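Local coordinates for (S)-ureidoglycine--glyoxylate transaminase (Bacillus subtilis, PDB 3ISL), which catalyses the pyridoxal-phosphate-dependent transfer of an amino group from (S)-ureidoglycine to glyoxylate, giving oxalurate and glycine in purine catabolism, at residues Y99-I104 / A141-E146; T70-I75 / G95-L100; A80-P85 / D166-V171. One frame throughout, in Å; residues are numbered along the deposited sequence.

Interaction 1 of 3, residues Y99-I104 / A141-E146; sequences YLLTEI and AMVHGE
Leu101 of helix 96-107 lies on Ala141, Met142 and Val143 of strand 139-143, in the fold type I aminotransferase domain, where helices cover a mixed seven-stranded sheet. The axes of helix 99-104 and strand 141-143 come within 8.6 Å, with their N-to-C directions at 152°, nearly antiparallel. One methyl group does the work. With CG beside the backbone N of Leu101 and CD1 fully extended from CA (chi2 -177°), CD1 is pushed straight at the strand. It settles over the face of the Ala141-Met142 peptide, 3.6 Å from Ala141 C and 3.5 Å from Met142 N. It therefore comes down on the peptide plane from above, while Met142 N itself is hydrogen-bonded to Ile170 of the neighbouring strand 168-172.

Two side chains flank this methyl. Ala141 CB points at the helix and meets Leu101 CD1 at 3.9 Å. Further along, Val143 turns its CG2 branch, the one anti to its own carbonyl carbon, toward Leu101 CD1 at 4.2 Å. Met142 between them directs its side chain away from the helix, as alternation along a strand requires. Leu101 also touches Ile91 of strand 88-93 and Ile75 of helix 71-82. All four residues that meet across the contact are buried. Val143 is also part of the cofactor pocket and touches the bound pyridoxal phosphate, so the packing borders that pocket.

Beyond strand 139-143, Glu146 turns back to the start of the same helix, its OE1 and OE2 accepting from Phe97 N and Gly98 N. Within the helix Tyr99 O is gripped twice from the same face of its carbonyl plane, by Glu103 N at 3.0 Å and by Thr102 OG1 at 3.2 Å.

Interaction 2 of 3, residues T70-I75 / G95-L100; sequences TSRAGI and GRFGYL. With PLP (pyridoxal-5'-phosphate), chain C.
Leu100 and Arg72 contribute most of the buried surface, their side chains crossing at about a right angle between helices 96-107 and 71-82. Leu100 CD2 meets Arg72 CB at 3.9 Å and lies over one face of the guanidinium, toward its rim. The arginine chain bends at chi3 (62°), bringing its edge round to the cofactor phosphate. There Arg72 NE donates to PLP O2P at 2.9 Å, nearly straight (165°), and Arg72 NH2 reaches PLP O1P at 3.1 Å.

Phe97 is the third partner. Its ring edge receives Arg72 NH2, which lies 4.0 Å from Phe97 CE1, while one ring face covers the pyridine, with PLP C3 over its centre, and Arg96 CD covers the opposite face. Ser71 OG donates to PLP O3P at 2.8 Å, and the backbone Arg72 N gives O2P a further bond. Thr267 of the second subunit also binds the cofactor.

The phosphate thus meets the N-terminal end of helix 71-82 and a guanidinium gripping two of its oxygens. This arrangement would be expected to stabilise its negative charge.

Interaction 3 of 3, residues A80-P85 / D166-V171; sequences ASVIEP and DALFIV
Val82, at the C-terminal end of helix 71-82, spreads its two methyls over two residues of strand 168-172. Its CG2 meets Leu168 CD1 tip to tip at 4.0 Å, whereas its CG1 passes alongside Ile170 CD1 at 3.7 Å, the two side chains running in opposite directions. Leu168 and Ile170 are alternate residues on the same face of the strand. Leu168 CG and Ile170 CG1 are both anti to their own carbonyl carbons (chi1 -47° and -64°), which carries each CD1 out to the valine. The contact is buried and purely apolar.

In the next shell, Ile139 of strand 139-143 touches both Val82 and Ile170, and Val215 and Val218 of helix 213-220 close over Val82. Lys138 NZ bonds Val82 O, where the helix ends. Before the strand, the chain leaves helix 156-164 through a Schellman motif at Asp166, whose OD1 is in a salt bridge with Arg214 NH1. Phe169 faces the other way, onto helix 156-164.

Helices thus cover strand 168-172 on both faces, the three-layer alpha/beta/alpha sandwich of the large domain in fold type I pyridoxal phosphate enzymes.

From the N terminus, helix 71-82 serves two contacts: its start belongs to interaction 2 and its end to interaction 3. Interaction 2 closes the shortest loop, through strand 88-93 to the start of helix 96-107. Tyr99 and Leu100 are shared with interaction 1, which continues along that helix and closes back from strand 139-143. Interaction 3 closes the longest loop, at strand 168-172; interaction 1 nests inside it, while interactions 2 and 3 cross. Strands 139-143 and 168-172 are sheet neighbours. Together the contacts tie two helices to the central sheet, with the cofactor at the N-terminal end of helix 71-82 and near the C-terminal end of strand 139-143.

Interaction 1 of 3, residues Y99-I104 / A141-E146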
ATOM      1  N   TYR A  99      -5.705 -21.342  -2.589  1.00 26.40           N
ATOM      2  CA  TYR A  99      -6.271 -20.926  -3.888  1.00 27.12           C
ATOM      3  C   TYR A  99      -5.857 -19.535  -4.356  1.00 27.35           C
ATOM      4  O   TYR A  99      -5.782 -19.290  -5.562  1.00 26.27           O
ATOM      5  CB  TYR A  99      -7.787 -21.013  -3.845  1.00 28.55           C
ATOM      6  CG  TYR A  99      -8.217 -22.457  -3.651  1.00 31.93           C
ATOM      7  CD1 TYR A  99      -7.939 -23.413  -4.621  1.00 29.63           C
ATOM      8  CD2 TYR A  99      -8.910 -22.851  -2.512  1.00 33.72           C
ATOM      9  CE1 TYR A  99      -8.317 -24.742  -4.455  1.00 35.53           C
ATOM     10  CE2 TYR A  99      -9.298 -24.181  -2.346  1.00 36.92           C
ATOM     11  CZ  TYR A  99      -8.987 -25.124  -3.314  1.00 34.43           C
ATOM     12  OH  TYR A  99      -9.359 -26.450  -3.144  1.00 37.93           O
ATOM     13  N   LEU A 100      -5.574 -18.622  -3.431  1.00 25.36           N
ATOM     14  CA  LEU A 100      -4.997 -17.382  -3.883  1.00 26.11           C
ATOM     15  C   LEU A 100      -3.590 -17.600  -4.463  1.00 25.80           C
ATOM     16  O   LEU A 100      -3.218 -16.992  -5.450  1.00 25.02           O
ATOM     17  CB  LEU A 100      -4.896 -16.409  -2.699  1.00 27.28           C
ATOM     18  CG  LEU A 100      -4.292 -15.024  -2.802  1.00 29.73           C
ATOM     19  CD1 LEU A 100      -5.081 -14.127  -3.764  1.00 32.86           C
ATOM     20  CD2 LEU A 100      -4.229 -14.421  -1.300  1.00 32.89           C
ATOM     21  N   LEU A 101      -2.790 -18.457  -3.831  1.00 25.51           N
ATOM     22  CA  LEU A 101      -1.479 -18.738  -4.383  1.00 26.56           C
ATOM     23  C   LEU A 101      -1.625 -19.301  -5.803  1.00 26.75           C
ATOM     24  O   LEU A 101      -0.828 -18.956  -6.665  1.00 25.83           O
ATOM     25  CB  LEU A 101      -0.734 -19.782  -3.530  1.00 27.25           C
ATOM     26  CG  LEU A 101      -0.351 -19.396  -2.104  1.00 27.62           C
ATOM     27  CD1 LEU A 101       0.441 -20.583  -1.536  1.00 22.32           C
ATOM     28  CD2 LEU A 101       0.437 -18.070  -2.032  1.00 25.59           C
ATOM     29  N   THR A 102      -2.621 -20.181  -6.040  1.00 27.77           N
ATOM     30  CA  THR A 102      -2.722 -20.792  -7.360  1.00 29.28           C
ATOM     31  C   THR A 102      -3.170 -19.752  -8.404  1.00 29.07           C
ATOM     32  O   THR A 102      -2.671 -19.716  -9.541  1.00 29.31           O
ATOM     33  CB  THR A 102      -3.580 -22.111  -7.424  1.00 30.70           C
ATOM     34  OG1 THR A 102      -4.977 -21.815  -7.394  1.00 35.85           O
ATOM     35  CG2 THR A 102      -3.251 -23.077  -6.316  1.00 28.32           C
ATOM     36  N   GLU A 103      -4.098 -18.897  -8.006  1.00 27.98           N
ATOM     37  CA  GLU A 103      -4.511 -17.758  -8.840  1.00 29.74           C
ATOM     38  C   GLU A 103      -3.349 -16.904  -9.344  1.00 28.65           C
ATOM     39  O   GLU A 103      -3.214 -16.652 -10.539  1.00 28.41           O
ATOM     40  CB  GLU A 103      -5.407 -16.876  -7.994  1.00 30.50           C
ATOM     41  CG  GLU A 103      -6.809 -17.226  -8.041  1.00 35.63           C
ATOM     42  CD  GLU A 103      -7.394 -16.611  -9.243  1.00 43.47           C
ATOM     43  OE1 GLU A 103      -6.842 -15.535  -9.583  1.00 47.93           O
ATOM     44  OE2 GLU A 103      -8.336 -17.188  -9.849  1.00 42.90           O
ATOM     45  N   ILE A 104      -2.539 -16.441  -8.401  1.00 28.50           N
ATOM     46  CA  ILE A 104      -1.374 -15.619  -8.682  1.00 28.14           C
ATOM     47  C   ILE A 104      -0.391 -16.351  -9.605  1.00 28.61           C
ATOM     48  O   ILE A 104       0.036 -15.810 -10.641  1.00 27.88           O
ATOM     49  CB  ILE A 104      -0.693 -15.176  -7.348  1.00 27.23           C
ATOM     50  CG1 ILE A 104      -1.555 -14.127  -6.626  1.00 26.14           C
ATOM     51  CG2 ILE A 104       0.634 -14.572  -7.645  1.00 27.55           C
ATOM     52  CD1 ILE A 104      -1.359 -14.061  -5.125  1.00 26.91           C
ATOM     53  N   ALA A 141       4.906 -23.508  -3.296  1.00 24.93           N
ATOM     54  CA  ALA A 141       4.282 -22.358  -2.660  1.00 24.63           C
ATOM     55  C   ALA A 141       3.266 -22.888  -1.697  1.00 24.27           C
ATOM     56  O   ALA A 141       2.413 -23.694  -2.080  1.00 24.96           O
ATOM     57  CB  ALA A 141       3.593 -21.424  -3.710  1.00 23.48           C
ATOM     58  N   MET A 142       3.291 -22.389  -0.473  1.00 23.07           N
ATOM     59  CA  MET A 142       2.380 -22.910   0.524  1.00 25.18           C
ATOM     60  C   MET A 142       1.999 -21.912   1.642  1.00 24.07           C
ATOM     61  O   MET A 142       2.800 -21.066   2.002  1.00 23.43           O
ATOM     62  CB  MET A 142       3.062 -24.106   1.175  1.00 25.69           C
ATOM     63  CG  MET A 142       2.118 -25.160   1.641  1.00 29.04           C
ATOM     64  SD  MET A 142       3.132 -26.458   2.404  1.00 34.39           S
ATOM     65  CE  MET A 142       1.815 -27.225   3.334  1.00 28.85           C
ATOM     66  N   VAL A 143       0.789 -22.056   2.194  1.00 24.49           N
ATOM     67  CA  VAL A 143       0.318 -21.224   3.310  1.00 23.69           C
ATOM     68  C   VAL A 143       0.806 -21.905   4.629  1.00 24.03           C
ATOM     69  O   VAL A 143       0.646 -23.107   4.805  1.00 24.87           O
ATOM     70  CB  VAL A 143      -1.215 -21.083   3.332  1.00 23.55           C
ATOM     71  CG1 VAL A 143      -1.668 -20.148   4.541  1.00 21.86           C
ATOM     72  CG2 VAL A 143      -1.755 -20.550   2.014  1.00 25.09           C
ATOM     73  N   HIS A 144       1.441 -21.146   5.515  1.00 23.13           N
ATOM     74  CA  HIS A 144       1.795 -21.671   6.875  1.00 23.60           C
ATOM     75  C   HIS A 144       0.571 -21.934   7.734  1.00 23.65           C
ATOM     76  O   HIS A 144       0.382 -23.071   8.277  1.00 25.36           O
ATOM     77  CB  HIS A 144       2.775 -20.684   7.610  1.00 21.40           C
ATOM     78  CG  HIS A 144       3.387 -21.239   8.873  1.00 23.03           C
ATOM     79  ND1 HIS A 144       3.936 -20.423   9.839  1.00 17.79           N
ATOM     80  CD2 HIS A 144       3.466 -22.514   9.358  1.00 21.36           C
ATOM     81  CE1 HIS A 144       4.364 -21.167  10.853  1.00 21.35           C
ATOM     82  NE2 HIS A 144       4.139 -22.447  10.567  1.00 20.16           N
ATOM     83  N   GLY A 145      -0.247 -20.901   7.907  1.00 23.21           N
ATOM     84  CA  GLY A 145      -1.452 -21.009   8.745  1.00 24.12           C
ATOM     85  C   GLY A 145      -2.660 -20.520   7.919  1.00 26.12           C
ATOM     86  O   GLY A 145      -2.669 -19.367   7.441  1.00 22.92           O
ATOM     87  N   GLU A 146      -3.666 -21.382   7.723  1.00 25.42           N
ATOM     88  CA  GLU A 146      -4.911 -20.963   6.994  1.00 25.92           C
ATOM     89  C   GLU A 146      -5.912 -20.518   8.009  1.00 26.87           C
ATOM     90  O   GLU A 146      -6.426 -21.385   8.770  1.00 26.10           O
ATOM     91  CB  GLU A 146      -5.624 -22.173   6.327  1.00 26.81           C
ATOM     92  CG  GLU A 146      -5.134 -22.587   4.983  1.00 26.79           C
ATOM     93  CD  GLU A 146      -5.531 -21.625   3.895  1.00 27.24           C
ATOM     94  OE1 GLU A 146      -6.437 -20.801   4.102  1.00 24.32           O
ATOM     95  OE2 GLU A 146      -4.958 -21.716   2.803  1.00 30.20           O
TER

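Interaction 2 of 3, residues T70-I75 / G95-L100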
ATOM      1  N   THR A  70      -0.938  -4.516   0.462  1.00 29.01           N
ATOM      2  CA  THR A  70      -1.375  -5.490   1.444  1.00 29.41           C
ATOM      3  C   THR A  70      -0.508  -6.774   1.358  1.00 28.69           C
ATOM      4  O   THR A  70       0.406  -6.911   0.474  1.00 26.47           O
ATOM      5  CB  THR A  70      -2.964  -5.698   1.453  1.00 31.61           C
ATOM      6  OG1 THR A  70      -3.371  -6.799   0.620  1.00 32.31           O
ATOM      7  CG2 THR A  70      -3.672  -4.425   1.008  1.00 31.31           C
ATOM      8  N   SER A  71      -0.756  -7.688   2.297  1.00 26.02           N
ATOM      9  CA  SER A  71       0.029  -8.892   2.389  1.00 26.54           C
ATOM     10  C   SER A  71       0.105  -9.617   1.048  1.00 25.33           C
ATOM     11  O   SER A  71       1.145 -10.133   0.656  1.00 22.51           O
ATOM     12  CB  SER A  71      -0.622  -9.794   3.393  1.00 26.46           C
ATOM     13  OG  SER A  71      -0.983  -9.042   4.514  1.00 31.76           O
ATOM     14  N   ARG A  72      -1.026  -9.670   0.362  1.00 25.68           N
ATOM     15  CA  ARG A  72      -1.116 -10.450  -0.867  1.00 27.21           C
ATOM     16  C   ARG A  72      -0.490  -9.758  -2.086  1.00 26.89           C
ATOM     17  O   ARG A  72      -0.212 -10.427  -3.077  1.00 26.65           O
ATOM     18  CB  ARG A  72      -2.563 -10.894  -1.164  1.00 28.33           C
ATOM     19  CG  ARG A  72      -3.426  -9.897  -1.843  1.00 29.90           C
ATOM     20  CD  ARG A  72      -4.879 -10.447  -1.788  1.00 34.74           C
ATOM     21  NE  ARG A  72      -5.402 -10.599  -0.410  1.00 35.30           N
ATOM     22  CZ  ARG A  72      -6.544 -11.234  -0.079  1.00 38.56           C
ATOM     23  NH1 ARG A  72      -7.296 -11.839  -0.998  1.00 30.49           N
ATOM     24  NH2 ARG A  72      -6.937 -11.288   1.200  1.00 40.47           N
ATOM     25  N   ALA A  73      -0.220  -8.452  -1.983  1.00 26.05           N
ATOM     26  CA  ALA A  73       0.661  -7.780  -2.942  1.00 27.01           C
ATOM     27  C   ALA A  73       2.098  -8.240  -2.649  1.00 27.91           C
ATOM     28  O   ALA A  73       2.897  -8.348  -3.572  1.00 28.40           O
ATOM     29  CB  ALA A  73       0.554  -6.271  -2.792  1.00 25.47           C
ATOM     30  N   GLY A  74       2.429  -8.443  -1.367  1.00 25.41           N
ATOM     31  CA  GLY A  74       3.718  -8.992  -1.013  1.00 26.09           C
ATOM     32  C   GLY A  74       3.893 -10.379  -1.605  1.00 26.14           C
ATOM     33  O   GLY A  74       4.931 -10.706  -2.158  1.00 24.20           O
ATOM     34  N   ILE A  75       2.869 -11.212  -1.441  1.00 26.95           N
ATOM     35  CA  ILE A  75       2.896 -12.555  -1.984  1.00 26.16           C
ATOM     36  C   ILE A  75       3.037 -12.538  -3.516  1.00 26.63           C
ATOM     37  O   ILE A  75       3.844 -13.273  -4.082  1.00 25.55           O
ATOM     38  CB  ILE A  75       1.630 -13.307  -1.606  1.00 26.81           C
ATOM     39  CG1 ILE A  75       1.544 -13.479  -0.059  1.00 26.99           C
ATOM     40  CG2 ILE A  75       1.575 -14.645  -2.427  1.00 26.20           C
ATOM     41  CD1 ILE A  75       0.198 -14.163   0.420  1.00 25.77           C
ATOM     42  N   GLY A  95      -6.738 -24.814   2.455  1.00 27.23           N
ATOM     43  CA  GLY A  95      -7.750 -23.813   2.771  1.00 28.27           C
ATOM     44  C   GLY A  95      -7.814 -22.709   1.748  1.00 27.69           C
ATOM     45  O   GLY A  95      -7.236 -22.830   0.678  1.00 27.80           O
ATOM     46  N   ARG A  96      -8.534 -21.636   2.079  1.00 28.17           N
ATOM     47  CA  ARG A  96      -8.848 -20.610   1.099  1.00 28.13           C
ATOM     48  C   ARG A  96      -7.625 -19.911   0.543  1.00 27.24           C
ATOM     49  O   ARG A  96      -7.590 -19.589  -0.626  1.00 26.71           O
ATOM     50  CB  ARG A  96      -9.840 -19.565   1.661  1.00 29.19           C
ATOM     51  CG  ARG A  96      -9.762 -18.181   0.939  1.00 30.91           C
ATOM     52  CD  ARG A  96     -10.098 -16.989   1.912  1.00 42.99           C
ATOM     53  NE  ARG A  96     -11.312 -17.244   2.767  1.00 46.31           N
ATOM     54  CZ  ARG A  96     -11.459 -16.936   4.075  1.00 46.03           C
ATOM     55  NH1 ARG A  96     -10.494 -16.332   4.787  1.00 44.96           N
ATOM     56  NH2 ARG A  96     -12.590 -17.265   4.689  1.00 43.64           N
ATOM     57  N   PHE A  97      -6.626 -19.645   1.369  1.00 27.77           N
ATOM     58  CA  PHE A  97      -5.465 -18.881   0.884  1.00 27.91           C
ATOM     59  C   PHE A  97      -4.535 -19.712  -0.041  1.00 26.82           C
ATOM     60  O   PHE A  97      -3.819 -19.148  -0.869  1.00 27.33           O
ATOM     61  CB  PHE A  97      -4.784 -18.112   2.063  1.00 29.56           C
ATOM     62  CG  PHE A  97      -5.738 -17.126   2.750  1.00 33.17           C
ATOM     63  CD1 PHE A  97      -5.918 -15.832   2.230  1.00 38.03           C
ATOM     64  CD2 PHE A  97      -6.542 -17.528   3.847  1.00 37.41           C
ATOM     65  CE1 PHE A  97      -6.836 -14.929   2.792  1.00 36.69           C
ATOM     66  CE2 PHE A  97      -7.469 -16.619   4.433  1.00 38.52           C
ATOM     67  CZ  PHE A  97      -7.608 -15.316   3.887  1.00 40.01           C
ATOM     68  N   GLY A  98      -4.572 -21.041   0.059  1.00 26.25           N
ATOM     69  CA  GLY A  98      -3.942 -21.908  -0.976  1.00 26.01           C
ATOM     70  C   GLY A  98      -4.415 -21.590  -2.411  1.00 25.68           C
ATOM     71  O   GLY A  98      -3.622 -21.574  -3.337  1.00 25.14           O
ATOM     72  N   TYR A  99      -5.705 -21.342  -2.589  1.00 26.40           N
ATOM     73  CA  TYR A  99      -6.271 -20.926  -3.888  1.00 27.12           C
ATOM     74  C   TYR A  99      -5.857 -19.535  -4.356  1.00 27.35           C
ATOM     75  O   TYR A  99      -5.782 -19.290  -5.562  1.00 26.27           O
ATOM     76  CB  TYR A  99      -7.787 -21.013  -3.845  1.00 28.55           C
ATOM     77  CG  TYR A  99      -8.217 -22.457  -3.651  1.00 31.93           C
ATOM     78  CD1 TYR A  99      -7.939 -23.413  -4.621  1.00 29.63           C
ATOM     79  CD2 TYR A  99      -8.910 -22.851  -2.512  1.00 33.72           C
ATOM     80  CE1 TYR A  99      -8.317 -24.742  -4.455  1.00 35.53           C
ATOM     81  CE2 TYR A  99      -9.298 -24.181  -2.346  1.00 36.92           C
ATOM     82  CZ  TYR A  99      -8.987 -25.124  -3.314  1.00 34.43           C
ATOM     83  OH  TYR A  99      -9.359 -26.450  -3.144  1.00 37.93           O
ATOM     84  N   LEU A 100      -5.574 -18.622  -3.431  1.00 25.36           N
ATOM     85  CA  LEU A 100      -4.997 -17.382  -3.883  1.00 26.11           C
ATOM     86  C   LEU A 100      -3.590 -17.600  -4.463  1.00 25.80           C
ATOM     87  O   LEU A 100      -3.218 -16.992  -5.450  1.00 25.02           O
ATOM     88  CB  LEU A 100      -4.896 -16.409  -2.699  1.00 27.28           C
ATOM     89  CG  LEU A 100      -4.292 -15.024  -2.802  1.00 29.73           C
ATOM     90  CD1 LEU A 100      -5.081 -14.127  -3.764  1.00 32.86           C
ATOM     91  CD2 LEU A 100      -4.229 -14.421  -1.300  1.00 32.89           C
TER
HETATM   92  N1  PLP C 419      -2.775 -14.844   3.410  1.00 48.01           N
HETATM   93  C2  PLP C 419      -3.316 -15.402   4.660  1.00 54.08           C
HETATM   94  C2A PLP C 419      -2.963 -16.651   5.208  1.00 53.92           C
HETATM   95  C3  PLP C 419      -4.266 -14.713   5.425  1.00 55.09           C
HETATM   96  O3  PLP C 419      -4.764 -15.228   6.594  1.00 59.85           O
HETATM   97  C4  PLP C 419      -4.733 -13.467   5.068  1.00 54.47           C
HETATM   98  C4A PLP C 419      -5.787 -12.737   5.987  1.00 50.93           C
HETATM   99  C5  PLP C 419      -4.240 -12.896   3.901  1.00 55.92           C
HETATM  100  C6  PLP C 419      -3.289 -13.550   3.056  1.00 57.10           C
HETATM  101  C5A PLP C 419      -4.817 -11.571   3.526  1.00 55.45           C
HETATM  102  O4P PLP C 419      -3.835 -10.665   3.333  1.00 57.94           O
HETATM  103  P   PLP C 419      -4.416  -9.230   3.014  1.00 55.59           P
HETATM  104  O1P PLP C 419      -5.923  -9.154   3.226  1.00 48.93           O
HETATM  105  O2P PLP C 419      -3.850  -9.025   1.464  1.00 47.17           O
HETATM  106  O3P PLP C 419      -3.596  -8.101   3.950  1.00 53.58           O

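Interaction 3 of 3, residues A80-P85 / D166-V171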
ATOM      1  N   ALA A  80       5.576 -13.248  -8.658  1.00 26.32           N
ATOM      2  CA  ALA A  80       5.864 -12.571  -9.931  1.00 27.85           C
ATOM      3  C   ALA A  80       7.363 -12.595 -10.264  1.00 28.17           C
ATOM      4  O   ALA A  80       7.752 -12.782 -11.415  1.00 27.95           O
ATOM      5  CB  ALA A  80       5.359 -11.104  -9.905  1.00 27.43           C
ATOM      6  N   SER A  81       8.198 -12.411  -9.259  1.00 27.44           N
ATOM      7  CA  SER A  81       9.607 -12.177  -9.543  1.00 28.04           C
ATOM      8  C   SER A  81      10.331 -13.508  -9.817  1.00 28.05           C
ATOM      9  O   SER A  81      11.348 -13.528 -10.449  1.00 27.78           O
ATOM     10  CB  SER A  81      10.245 -11.399  -8.394  1.00 28.78           C
ATOM     11  OG  SER A  81      10.349 -12.254  -7.246  1.00 36.08           O
ATOM     12  N   VAL A  82       9.720 -14.615  -9.413  1.00 26.86           N
ATOM     13  CA  VAL A  82      10.349 -15.920  -9.458  1.00 28.83           C
ATOM     14  C   VAL A  82       9.695 -16.896 -10.491  1.00 28.77           C
ATOM     15  O   VAL A  82      10.208 -17.970 -10.731  1.00 29.02           O
ATOM     16  CB  VAL A  82      10.383 -16.399  -7.986  1.00 29.68           C
ATOM     17  CG1 VAL A  82       9.558 -17.560  -7.709  1.00 29.90           C
ATOM     18  CG2 VAL A  82      11.797 -16.282  -7.379  1.00 28.52           C
ATOM     19  N   ILE A  83       8.612 -16.461 -11.159  1.00 27.77           N
ATOM     20  CA  ILE A  83       7.860 -17.279 -12.095  1.00 26.88           C
ATOM     21  C   ILE A  83       7.961 -16.771 -13.487  1.00 27.71           C
ATOM     22  O   ILE A  83       7.607 -15.624 -13.740  1.00 27.35           O
ATOM     23  CB  ILE A  83       6.377 -17.379 -11.736  1.00 25.72           C
ATOM     24  CG1 ILE A  83       6.237 -18.236 -10.470  1.00 25.05           C
ATOM     25  CG2 ILE A  83       5.596 -18.066 -12.903  1.00 24.75           C
ATOM     26  CD1 ILE A  83       4.846 -18.272  -9.898  1.00 23.19           C
ATOM     27  N   GLU A  84       8.469 -17.611 -14.383  1.00 28.22           N
ATOM     28  CA  GLU A  84       8.394 -17.346 -15.831  1.00 30.73           C
ATOM     29  C   GLU A  84       7.331 -18.290 -16.425  1.00 30.65           C
ATOM     30  O   GLU A  84       7.129 -19.383 -15.904  1.00 29.93           O
ATOM     31  CB  GLU A  84       9.756 -17.620 -16.498  1.00 31.42           C
ATOM     32  CG  GLU A  84      10.783 -16.455 -16.413  1.00 35.96           C
ATOM     33  CD  GLU A  84      12.247 -16.981 -16.494  1.00 42.91           C
ATOM     34  OE1 GLU A  84      12.426 -18.116 -16.973  1.00 43.09           O
ATOM     35  OE2 GLU A  84      13.204 -16.279 -16.047  1.00 44.82           O
ATOM     36  N   PRO A  85       6.652 -17.875 -17.515  1.00 30.42           N
ATOM     37  CA  PRO A  85       5.650 -18.775 -18.082  1.00 30.69           C
ATOM     38  C   PRO A  85       6.207 -20.185 -18.205  1.00 30.35           C
ATOM     39  O   PRO A  85       7.393 -20.336 -18.505  1.00 29.07           O
ATOM     40  CB  PRO A  85       5.401 -18.170 -19.501  1.00 29.89           C
ATOM     41  CG  PRO A  85       5.547 -16.688 -19.221  1.00 32.48           C
ATOM     42  CD  PRO A  85       6.784 -16.645 -18.312  1.00 30.62           C
ATOM     43  N   ASP A 166      16.146 -28.917  -5.023  1.00 28.89           N
ATOM     44  CA  ASP A 166      16.461 -27.647  -5.675  1.00 29.88           C
ATOM     45  C   ASP A 166      15.184 -26.982  -6.177  1.00 29.54           C
ATOM     46  O   ASP A 166      15.141 -26.431  -7.262  1.00 30.30           O
ATOM     47  CB  ASP A 166      17.549 -27.845  -6.765  1.00 31.57           C
ATOM     48  CG  ASP A 166      18.255 -26.507  -7.186  1.00 35.01           C
ATOM     49  OD1 ASP A 166      18.302 -25.506  -6.398  1.00 32.76           O
ATOM     50  OD2 ASP A 166      18.769 -26.509  -8.338  1.00 34.05           O
ATOM     51  N   ALA A 167      14.128 -27.029  -5.362  1.00 29.59           N
ATOM     52  CA  ALA A 167      12.948 -26.148  -5.516  1.00 28.53           C
ATOM     53  C   ALA A 167      13.007 -24.942  -4.539  1.00 28.43           C
ATOM     54  O   ALA A 167      13.557 -25.061  -3.422  1.00 26.71           O
ATOM     55  CB  ALA A 167      11.627 -26.962  -5.279  1.00 28.39           C
ATOM     56  N   LEU A 168      12.383 -23.814  -4.930  1.00 25.86           N
ATOM     57  CA  LEU A 168      12.225 -22.690  -4.033  1.00 25.86           C
ATOM     58  C   LEU A 168      10.998 -22.847  -3.170  1.00 25.79           C
ATOM     59  O   LEU A 168       9.902 -23.039  -3.688  1.00 26.44           O
ATOM     60  CB  LEU A 168      12.160 -21.363  -4.807  1.00 25.77           C
ATOM     61  CG  LEU A 168      13.270 -21.250  -5.857  1.00 24.44           C
ATOM     62  CD1 LEU A 168      12.899 -20.069  -6.757  1.00 26.06           C
ATOM     63  CD2 LEU A 168      14.643 -21.024  -5.112  1.00 23.64           C
ATOM     64  N   PHE A 169      11.176 -22.812  -1.859  1.00 24.57           N
ATOM     65  CA  PHE A 169      10.036 -23.001  -0.965  1.00 25.66           C
ATOM     66  C   PHE A 169       9.556 -21.614  -0.539  1.00 25.27           C
ATOM     67  O   PHE A 169      10.275 -20.919   0.161  1.00 25.55           O
ATOM     68  CB  PHE A 169      10.509 -23.825   0.247  1.00 23.99           C
ATOM     69  CG  PHE A 169       9.430 -24.185   1.234  1.00 22.40           C
ATOM     70  CD1 PHE A 169       8.134 -24.430   0.835  1.00 26.19           C
ATOM     71  CD2 PHE A 169       9.776 -24.431   2.553  1.00 25.19           C
ATOM     72  CE1 PHE A 169       7.189 -24.836   1.712  1.00 25.59           C
ATOM     73  CE2 PHE A 169       8.834 -24.860   3.471  1.00 23.78           C
ATOM     74  CZ  PHE A 169       7.536 -25.086   3.042  1.00 23.23           C
ATOM     75  N   ILE A 170       8.367 -21.207  -0.998  1.00 26.72           N
ATOM     76  CA  ILE A 170       7.856 -19.846  -0.779  1.00 26.76           C
ATOM     77  C   ILE A 170       6.631 -19.975   0.094  1.00 26.82           C
ATOM     78  O   ILE A 170       5.697 -20.665  -0.277  1.00 26.90           O
ATOM     79  CB  ILE A 170       7.556 -19.157  -2.127  1.00 28.05           C
ATOM     80  CG1 ILE A 170       8.895 -18.992  -2.903  1.00 27.39           C
ATOM     81  CG2 ILE A 170       6.815 -17.741  -1.943  1.00 27.24           C
ATOM     82  CD1 ILE A 170       8.695 -18.841  -4.300  1.00 33.54           C
ATOM     83  N   VAL A 171       6.653 -19.303   1.241  1.00 24.22           N
ATOM     84  CA  VAL A 171       5.678 -19.538   2.281  1.00 23.94           C
ATOM     85  C   VAL A 171       4.848 -18.289   2.578  1.00 24.00           C
ATOM     86  O   VAL A 171       5.370 -17.241   2.746  1.00 22.91           O
ATOM     87  CB  VAL A 171       6.355 -20.109   3.607  1.00 21.91           C
ATOM     88  CG1 VAL A 171       5.343 -20.115   4.767  1.00 20.41           C
ATOM     89  CG2 VAL A 171       6.841 -21.564   3.383  1.00 23.19           C
TER